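Local coordinates for protein AT-less polyketide synthase (Streptomyces platensis subsp. rosaceus, PDB 4QYR) that probably catalyses decarboxylative chain-extending condensation, as a ketosynthase domain of a modular AT-less type I polyketide synthase belonging to the isomigrastatin pathway, at residues D59-A64 with F209-H213; R82-L87 with R602-P606; V119-V123 with A197-N201. Numbering follows the deposited sequence.

Contact 1. Residues D59-A64 with F209-H213; sequences DFPKFA and FAATH
Phe-60 lays the face of its ring against Phe-209, the two planes tilted by only 18° with centroids 4.5 Å apart. The rings are slid so far that they barely overlap, and Phe-209 CB, 3.5 Å from the Phe-60 centroid and 3° off its normal, makes a CH-pi contact in the space left by the slide. This is loop-on-helix packing within the thiolase-type ketosynthase fold: residues 59-62 run irregularly into short strand 63-64, while 209-213 is one turn of helix 207-214, closed by His-213 N to Phe-209 O at 3.1 Å. Phe-60 (chi1 p, phi/psi -47/153) and His-213 (chi1 t) set the register, their CA atoms 5.4 Å apart. Phe-209 takes chi1 m; its CD1 comes to 3.4 Å from Phe-60 CE1, and its CZ stands 4.5 Å from Ala-64 CB, which lies near the ring plane. Beyond Pro-61 the backbone folds into an inverse gamma turn centred on Lys-62, with Phe-63 N donating to Pro-61 O at 2.8 Å. Outside the pair, Arg-236 makes a cation-pi contact with Phe-209, and Ala-210 packs on Pro-139 of the second subunit, placing the helix at the dimer interface. The imidazole of His-213 is covered on its face by two CH-pi donors, Phe-60 CA and Pro-61 CD, each 3.8 Å from the ring centroid, while Asp-59 OD1 sits at its edge, 3.7 Å from His-213 NE2.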
loop_
_atom_site.group_PDB
_atom_site.type_symbol
_atom_site.label_atom_id
_atom_site.label_comp_id
_atom_site.label_asym_id
_atom_site.label_seq_id
_atom_site.Cartn_x
_atom_site.Cartn_y
_atom_site.Cartn_z
ATOM N N ASP A 59 29.705 11.169 -1.151
ATOM C CA ASP A 59 30.681 10.241 -0.580
ATOM C C ASP A 59 30.662 8.820 -1.156
ATOM O O ASP A 59 31.723 8.249 -1.424
ATOM C CB ASP A 59 30.494 10.165 0.936
ATOM C CG ASP A 59 31.795 9.853 1.673
ATOM O OD1 ASP A 59 32.663 9.161 1.092
ATOM O OD2 ASP A 59 31.954 10.306 2.832
ATOM N N PHE A 60 29.473 8.258 -1.338
ATOM C CA PHE A 60 29.280 6.849 -1.722
ATOM C C PHE A 60 30.133 6.297 -2.884
ATOM O O PHE A 60 30.533 7.053 -3.758
ATOM C CB PHE A 60 27.801 6.642 -2.072
ATOM C CG PHE A 60 27.357 7.380 -3.302
ATOM C CD1 PHE A 60 27.050 6.694 -4.462
ATOM C CD2 PHE A 60 27.267 8.762 -3.306
ATOM C CE1 PHE A 60 26.638 7.371 -5.595
ATOM C CE2 PHE A 60 26.862 9.444 -4.436
ATOM C CZ PHE A 60 26.549 8.751 -5.579
ATOM N N PRO A 61 30.397 4.969 -2.896
ATOM C CA PRO A 61 31.015 4.260 -4.026
ATOM C C PRO A 61 30.188 4.329 -5.301
ATOM O O PRO A 61 29.030 3.909 -5.341
ATOM C CB PRO A 61 31.109 2.815 -3.528
ATOM C CG PRO A 61 30.104 2.715 -2.481
ATOM C CD PRO A 61 30.146 4.042 -1.786
ATOM N N LYS A 62 30.826 4.824 -6.350
ATOM C CA LYS A 62 30.150 5.291 -7.545
ATOM C C LYS A 62 29.692 4.217 -8.517
ATOM O O LYS A 62 30.107 4.222 -9.666
ATOM C CB LYS A 62 31.081 6.250 -8.279
ATOM C CG LYS A 62 30.649 7.686 -8.221
ATOM C CD LYS A 62 30.383 8.127 -6.802
ATOM C CE LYS A 62 30.058 9.607 -6.759
ATOM N NZ LYS A 62 30.427 10.203 -5.452
ATOM N N PHE A 63 28.822 3.313 -8.086
ATOM C CA PHE A 63 28.359 2.268 -8.995
ATOM C C PHE A 63 26.861 2.131 -8.992
ATOM O O PHE A 63 26.217 2.420 -7.995
ATOM C CB PHE A 63 28.960 0.913 -8.632
ATOM C CG PHE A 63 30.459 0.901 -8.574
ATOM C CD1 PHE A 63 31.205 0.636 -9.711
ATOM C CD2 PHE A 63 31.121 1.130 -7.369
ATOM C CE1 PHE A 63 32.584 0.611 -9.659
ATOM C CE2 PHE A 63 32.489 1.099 -7.306
ATOM C CZ PHE A 63 33.228 0.841 -8.464
ATOM N N ALA A 64 26.307 1.660 -10.105
ATOM C CA ALA A 64 24.898 1.268 -10.137
ATOM C C ALA A 64 24.610 0.403 -11.345
ATOM O O ALA A 64 25.314 0.473 -12.349
ATOM C CB ALA A 64 23.985 2.492 -10.143
ATOM N N PHE A 209 21.688 7.590 -1.965
ATOM C CA PHE A 209 23.029 7.052 -2.176
ATOM C C PHE A 209 23.895 7.353 -0.973
ATOM O O PHE A 209 24.464 6.454 -0.352
ATOM C CB PHE A 209 23.670 7.645 -3.431
ATOM C CG PHE A 209 23.356 6.895 -4.686
ATOM C CD1 PHE A 209 23.809 5.595 -4.865
ATOM C CD2 PHE A 209 22.622 7.495 -5.709
ATOM C CE1 PHE A 209 23.525 4.891 -6.050
ATOM C CE2 PHE A 209 22.331 6.804 -6.902
ATOM C CZ PHE A 209 22.775 5.500 -7.071
ATOM N N ALA A 210 23.978 8.640 -0.660
ATOM C CA ALA A 210 24.772 9.131 0.449
ATOM C C ALA A 210 24.360 8.466 1.741
ATOM O O ALA A 210 25.198 8.022 2.515
ATOM C CB ALA A 210 24.635 10.642 0.564
ATOM N N ALA A 211 23.059 8.390 1.967
ATOM C CA ALA A 211 22.554 7.918 3.251
ATOM C C ALA A 211 22.884 6.450 3.471
ATOM O O ALA A 211 23.420 6.076 4.522
ATOM C CB ALA A 211 21.063 8.150 3.346
ATOM N N THR A 212 22.572 5.631 2.471
ATOM C CA THR A 212 22.884 4.215 2.514
ATOM C C THR A 212 24.354 3.981 2.793
ATOM O O THR A 212 24.710 3.079 3.548
ATOM C CB THR A 212 22.513 3.528 1.209
ATOM O OG1 THR A 212 21.205 3.954 0.828
ATOM C CG2 THR A 212 22.512 2.019 1.376
ATOM N N HIS A 213 25.205 4.806 2.200
ATOM C CA HIS A 213 26.641 4.686 2.406
ATOM C C HIS A 213 27.026 4.895 3.867
ATOM O O HIS A 213 27.846 4.159 4.408
ATOM C CB HIS A 213 27.388 5.684 1.521
ATOM C CG HIS A 213 28.877 5.588 1.636
ATOM N ND1 HIS A 213 29.546 4.383 1.610
ATOM C CD2 HIS A 213 29.822 6.542 1.779
ATOM C CE1 HIS A 213 30.841 4.600 1.737
ATOM N NE2 HIS A 213 31.036 5.902 1.842
#

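Contact 2. Residues R82-L87 with R602-P606; sequences RLEAEL and RYWVP
Arg-602 offers its carbonyl to the helical turn 82-86 (Glu-86 N to Arg-82 O 2.8 Å; Leu-87 is the first residue to leave helical phi/psi): Arg-82 NH1 donates to Arg-602 O at 2.6 Å, almost linearly (178°), while the Arg-602 side chain pairs with Asp-71. Tyr-603 (chi1 m, phi/psi -128/104) follows, its CA 5.0 Å from that of Glu-86. Its ring is sandwiched: the Arg-82 guanidinium stacks flat on one face, centres 4.0 Å apart and planes at 16°, and Ala-85 CB makes a CH-pi contact with the other, 4.1 Å from the centroid. The CA-to-CB bond of Trp-604 points away, but its O lies 3.4 Å from Glu-86 CG. Val-605 leans on helix 127-135. Pro-606 returns toward the helix, with CG 3.8 Å from Leu-87 CD2. Arg-82 (chi1 t, chi2 t, chi3 m) also forms a salt bridge through NH1 to Glu-86 OE2 (3.3 Å). Directional polar and stacking interactions of Arg-82 thus join apolar packing by Ala-85, Leu-87 and Pro-606 in holding the end of the modelled chain on the ketosynthase domain.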
loop_
_atom_site.group_PDB
_atom_site.type_symbol
_atom_site.label_atom_id
_atom_site.label_comp_id
_atom_site.label_asym_id
_atom_site.label_seq_id
_atom_site.Cartn_x
_atom_site.Cartn_y
_atom_site.Cartn_z
ATOM N N ARG A 82 4.358 18.442 -23.159
ATOM C CA ARG A 82 5.773 18.248 -22.846
ATOM C C ARG A 82 6.017 18.644 -21.387
ATOM O O ARG A 82 6.716 17.956 -20.646
ATOM C CB ARG A 82 6.692 19.049 -23.771
ATOM C CG ARG A 82 8.101 19.150 -23.204
ATOM C CD ARG A 82 9.151 19.597 -24.186
ATOM N NE ARG A 82 9.416 18.610 -25.226
ATOM C CZ ARG A 82 10.233 17.571 -25.090
ATOM N NH1 ARG A 82 10.865 17.353 -23.944
ATOM N NH2 ARG A 82 10.405 16.733 -26.101
ATOM N N LEU A 83 5.411 19.750 -20.979
ATOM C CA LEU A 83 5.491 20.227 -19.607
ATOM C C LEU A 83 4.948 19.226 -18.563
ATOM O O LEU A 83 5.562 19.017 -17.521
ATOM C CB LEU A 83 4.746 21.552 -19.506
ATOM C CG LEU A 83 4.790 22.237 -18.143
ATOM C CD1 LEU A 83 6.227 22.467 -17.663
ATOM C CD2 LEU A 83 4.015 23.543 -18.214
ATOM N N GLU A 84 3.807 18.600 -18.830
ATOM C CA GLU A 84 3.279 17.617 -17.889
ATOM C C GLU A 84 4.231 16.436 -17.771
ATOM O O GLU A 84 4.378 15.835 -16.708
ATOM C CB GLU A 84 1.894 17.129 -18.314
ATOM C CG GLU A 84 1.369 16.011 -17.443
ATOM C CD GLU A 84 -0.129 15.780 -17.577
ATOM O OE1 GLU A 84 -0.712 16.213 -18.605
ATOM O OE2 GLU A 84 -0.715 15.167 -16.643
ATOM N N ALA A 85 4.884 16.104 -18.874
ATOM C CA ALA A 85 5.751 14.943 -18.900
ATOM C C ALA A 85 7.085 15.275 -18.278
ATOM O O ALA A 85 7.702 14.421 -17.655
ATOM C CB ALA A 85 5.930 14.456 -20.300
ATOM N N GLU A 86 7.526 16.518 -18.433
ATOM C CA GLU A 86 8.824 16.929 -17.900
ATOM C C GLU A 86 8.844 16.997 -16.363
ATOM O O GLU A 86 9.898 16.907 -15.739
ATOM C CB GLU A 86 9.238 18.275 -18.492
ATOM C CG GLU A 86 9.828 18.147 -19.880
ATOM C CD GLU A 86 10.310 19.466 -20.487
ATOM O OE1 GLU A 86 9.887 20.543 -20.011
ATOM O OE2 GLU A 86 11.126 19.417 -21.441
ATOM N N LEU A 87 7.678 17.150 -15.754
ATOM C CA LEU A 87 7.597 17.231 -14.315
ATOM C C LEU A 87 7.135 15.893 -13.768
ATOM O O LEU A 87 6.877 15.758 -12.567
ATOM C CB LEU A 87 6.649 18.343 -13.892
ATOM C CG LEU A 87 7.067 19.683 -14.480
ATOM C CD1 LEU A 87 6.003 20.743 -14.290
ATOM C CD2 LEU A 87 8.386 20.126 -13.859
ATOM N N ARG A 602 12.919 12.917 -25.519
ATOM C CA ARG A 602 13.579 13.253 -24.255
ATOM C C ARG A 602 12.751 14.189 -23.363
ATOM O O ARG A 602 12.406 15.305 -23.755
ATOM C CB ARG A 602 14.941 13.888 -24.526
ATOM C CG ARG A 602 15.629 14.355 -23.265
ATOM C CD ARG A 602 16.623 15.468 -23.539
ATOM N NE ARG A 602 17.124 16.146 -22.336
ATOM C CZ ARG A 602 17.858 15.572 -21.385
ATOM N NH1 ARG A 602 18.171 14.279 -21.458
ATOM N NH2 ARG A 602 18.276 16.292 -20.351
ATOM N N TYR A 603 12.437 13.739 -22.153
ATOM C CA TYR A 603 11.746 14.594 -21.184
ATOM C C TYR A 603 12.510 14.599 -19.873
ATOM O O TYR A 603 12.473 13.627 -19.109
ATOM C CB TYR A 603 10.299 14.137 -20.962
ATOM C CG TYR A 603 9.451 14.225 -22.207
ATOM C CD1 TYR A 603 8.748 15.385 -22.508
ATOM C CD2 TYR A 603 9.365 13.156 -23.089
ATOM C CE1 TYR A 603 7.975 15.477 -23.647
ATOM C CE2 TYR A 603 8.597 13.241 -24.240
ATOM C CZ TYR A 603 7.903 14.404 -24.518
ATOM O OH TYR A 603 7.135 14.500 -25.666
ATOM N N TRP A 604 13.222 15.694 -19.628
ATOM C CA TRP A 604 13.995 15.826 -18.407
ATOM C C TRP A 604 13.617 17.110 -17.664
ATOM O O TRP A 604 12.591 17.737 -17.951
ATOM C CB TRP A 604 15.495 15.791 -18.723
ATOM C CG TRP A 604 16.358 15.349 -17.570
ATOM C CD1 TRP A 604 17.331 16.078 -16.941
ATOM C CD2 TRP A 604 16.302 14.088 -16.890
ATOM N NE1 TRP A 604 17.890 15.343 -15.921
ATOM C CE2 TRP A 604 17.274 14.120 -15.868
ATOM C CE3 TRP A 604 15.510 12.937 -17.037
ATOM C CZ2 TRP A 604 17.482 13.045 -15.005
ATOM C CZ3 TRP A 604 15.723 11.866 -16.187
ATOM C CH2 TRP A 604 16.701 11.927 -15.183
ATOM N N VAL A 605 14.444 17.482 -16.694
ATOM C CA VAL A 605 14.208 18.659 -15.879
ATOM C C VAL A 605 14.194 19.919 -16.741
ATOM O O VAL A 605 15.111 20.146 -17.533
ATOM C CB VAL A 605 15.277 18.773 -14.777
ATOM C CG1 VAL A 605 15.114 20.063 -13.978
ATOM C CG2 VAL A 605 15.222 17.545 -13.869
ATOM N N PRO A 606 13.136 20.733 -16.598
ATOM C CA PRO A 606 12.981 21.983 -17.346
ATOM C C PRO A 606 13.957 23.071 -16.912
ATOM O O PRO A 606 14.552 22.985 -15.839
ATOM C CB PRO A 606 11.535 22.396 -17.041
ATOM C CG PRO A 606 11.230 21.768 -15.764
ATOM C CD PRO A 606 11.968 20.461 -15.748
#

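Contact 3. Residues V119-V123 with A197-N201; sequences VYFGV and AGGVN
Three backbone hydrogen bonds zip strand 119-122 to strand 197-201. Gly-198 N donates to Tyr-120 O (3.0 Å, 150°), Gly-122 N to Gly-198 O (2.7 Å, 165°), and Val-200 N to Gly-122 O (2.9 Å, 146°); the ladder continues backward with a backbone hydrogen bond between Tyr-120 and Ile-196. Each of these three carbonyls also receives a CA-H...O contact: Ala-197 CA to Tyr-120 O at 3.1 Å, Phe-121 CA to Gly-198 O at 3.3 Å, Gly-199 CA to Gly-122 O at 3.2 Å. The bridges are parallel, pairing Tyr-120 with Ala-197, Phe-121 with Gly-198 and Gly-122 with Gly-199 (CA-CA 4.8, 4.5 and 4.2 Å), and the segment axes approach to 4.2 Å with a signed crossing angle of -26°. These are neighbouring strands, both from the N-terminal half, of the large mixed sheet of the thiolase-type ketosynthase fold; on the far side of strand 117-122, Phe-121 makes backbone hydrogen bonds with Glu-167 and Val-169. The Phe-121 side chain (chi1 -148°) folds its ring over Gly-198, whose CA sits 3.8 Å from the centroid; a CB there would clash with Phe-121 CE1. Phe-121 CE2 also reaches Val-200 CG1 at 3.6 Å. Tyr-120 and Ala-197 project to the other face, toward helix 175-189, where Tyr-120 OH is hydrogen-bonded to His-186 ND1. Asn-201 ND2 donates to Ser-237 O.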
loop_
_atom_site.group_PDB
_atom_site.type_symbol
_atom_site.label_atom_id
_atom_site.label_comp_id
_atom_site.label_asym_id
_atom_site.label_seq_id
_atom_site.Cartn_x
_atom_site.Cartn_y
_atom_site.Cartn_z
ATOM N N VAL A 119 -4.640 -2.984 -9.761
ATOM C CA VAL A 119 -3.320 -2.520 -10.130
ATOM C C VAL A 119 -2.517 -2.261 -8.872
ATOM O O VAL A 119 -2.879 -1.401 -8.076
ATOM C CB VAL A 119 -3.384 -1.239 -10.952
ATOM C CG1 VAL A 119 -1.981 -0.682 -11.146
ATOM C CG2 VAL A 119 -4.111 -1.486 -12.288
ATOM N N TYR A 120 -1.436 -3.016 -8.697
ATOM C CA TYR A 120 -0.612 -2.961 -7.485
ATOM C C TYR A 120 0.832 -2.799 -7.888
ATOM O O TYR A 120 1.429 -3.717 -8.432
ATOM C CB TYR A 120 -0.786 -4.221 -6.652
ATOM C CG TYR A 120 -2.223 -4.628 -6.483
ATOM C CD1 TYR A 120 -2.916 -4.349 -5.317
ATOM C CD2 TYR A 120 -2.889 -5.303 -7.495
ATOM C CE1 TYR A 120 -4.237 -4.744 -5.160
ATOM C CE2 TYR A 120 -4.197 -5.699 -7.356
ATOM C CZ TYR A 120 -4.875 -5.423 -6.195
ATOM O OH TYR A 120 -6.194 -5.823 -6.097
ATOM N N PHE A 121 1.400 -1.633 -7.647
ATOM C CA PHE A 121 2.701 -1.344 -8.223
ATOM C C PHE A 121 3.669 -0.865 -7.135
ATOM O O PHE A 121 3.361 0.049 -6.369
ATOM C CB PHE A 121 2.548 -0.302 -9.315
ATOM C CG PHE A 121 3.522 -0.445 -10.422
ATOM C CD1 PHE A 121 3.129 -1.009 -11.630
ATOM C CD2 PHE A 121 4.830 -0.013 -10.279
ATOM C CE1 PHE A 121 4.040 -1.153 -12.678
ATOM C CE2 PHE A 121 5.744 -0.151 -11.327
ATOM C CZ PHE A 121 5.350 -0.719 -12.524
ATOM N N GLY A 122 4.836 -1.495 -7.048
ATOM C CA GLY A 122 5.759 -1.176 -5.975
ATOM C C GLY A 122 6.670 -0.054 -6.396
ATOM O O GLY A 122 7.111 -0.016 -7.547
ATOM N N VAL A 123 6.953 0.853 -5.465
ATOM C CA VAL A 123 7.759 2.043 -5.735
ATOM C C VAL A 123 8.178 2.637 -4.401
ATOM O O VAL A 123 7.386 2.636 -3.461
ATOM C CB VAL A 123 6.959 3.065 -6.565
ATOM C CG1 VAL A 123 5.627 3.338 -5.899
ATOM C CG2 VAL A 123 7.726 4.353 -6.725
ATOM N N ALA A 197 0.469 -6.538 -11.341
ATOM C CA ALA A 197 1.429 -6.246 -10.288
ATOM C C ALA A 197 2.744 -5.888 -10.935
ATOM O O ALA A 197 3.145 -6.510 -11.938
ATOM C CB ALA A 197 1.601 -7.404 -9.375
ATOM N N GLY A 198 3.402 -4.871 -10.381
ATOM C CA GLY A 198 4.631 -4.352 -10.950
ATOM C C GLY A 198 5.518 -3.710 -9.902
ATOM O O GLY A 198 5.147 -3.574 -8.715
ATOM N N GLY A 199 6.702 -3.302 -10.338
ATOM C CA GLY A 199 7.566 -2.513 -9.488
ATOM C C GLY A 199 8.494 -1.661 -10.326
ATOM O O GLY A 199 8.771 -1.984 -11.493
ATOM N N VAL A 200 8.983 -0.574 -9.740
ATOM C CA VAL A 200 9.936 0.266 -10.440
ATOM C C VAL A 200 10.880 0.923 -9.453
ATOM O O VAL A 200 10.537 1.175 -8.314
ATOM C CB VAL A 200 9.222 1.338 -11.324
ATOM C CG1 VAL A 200 8.313 2.209 -10.508
ATOM C CG2 VAL A 200 10.223 2.188 -12.071
ATOM N N ASN A 201 12.107 1.143 -9.890
ATOM C CA ASN A 201 13.090 1.812 -9.076
ATOM C C ASN A 201 14.026 2.525 -10.007
ATOM O O ASN A 201 14.524 1.914 -10.957
ATOM C CB ASN A 201 13.849 0.828 -8.205
ATOM C CG ASN A 201 14.820 1.509 -7.295
ATOM O OD1 ASN A 201 14.421 2.251 -6.402
ATOM N ND2 ASN A 201 16.107 1.271 -7.510
#

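Overall arrangement
All three contacts involve the ketosynthase N-terminal region, but none touches another. Contact 3 is central, within the mixed sheet, its centre about 9 Å from that of the chain; the centres of contacts 1 and 2 lie about 27 and 25 Å from it. Centre to centre, contacts 1 and 2 are about 27 Å apart, 1 and 3 about 24 Å, and 2 and 3 about 22 Å. In sequence the segments run 59-64, 82-87, 119-123, 197-201, 209-213, 602-606, so those of contacts 1 and 2 alternate while contact 3 falls within both spans. Strand 194-201 is followed, after a short connection, by helix 207-214, tying core to dimer-facing periphery, whereas contact 2 brings the end of the modelled chain back onto the ketosynthase domain.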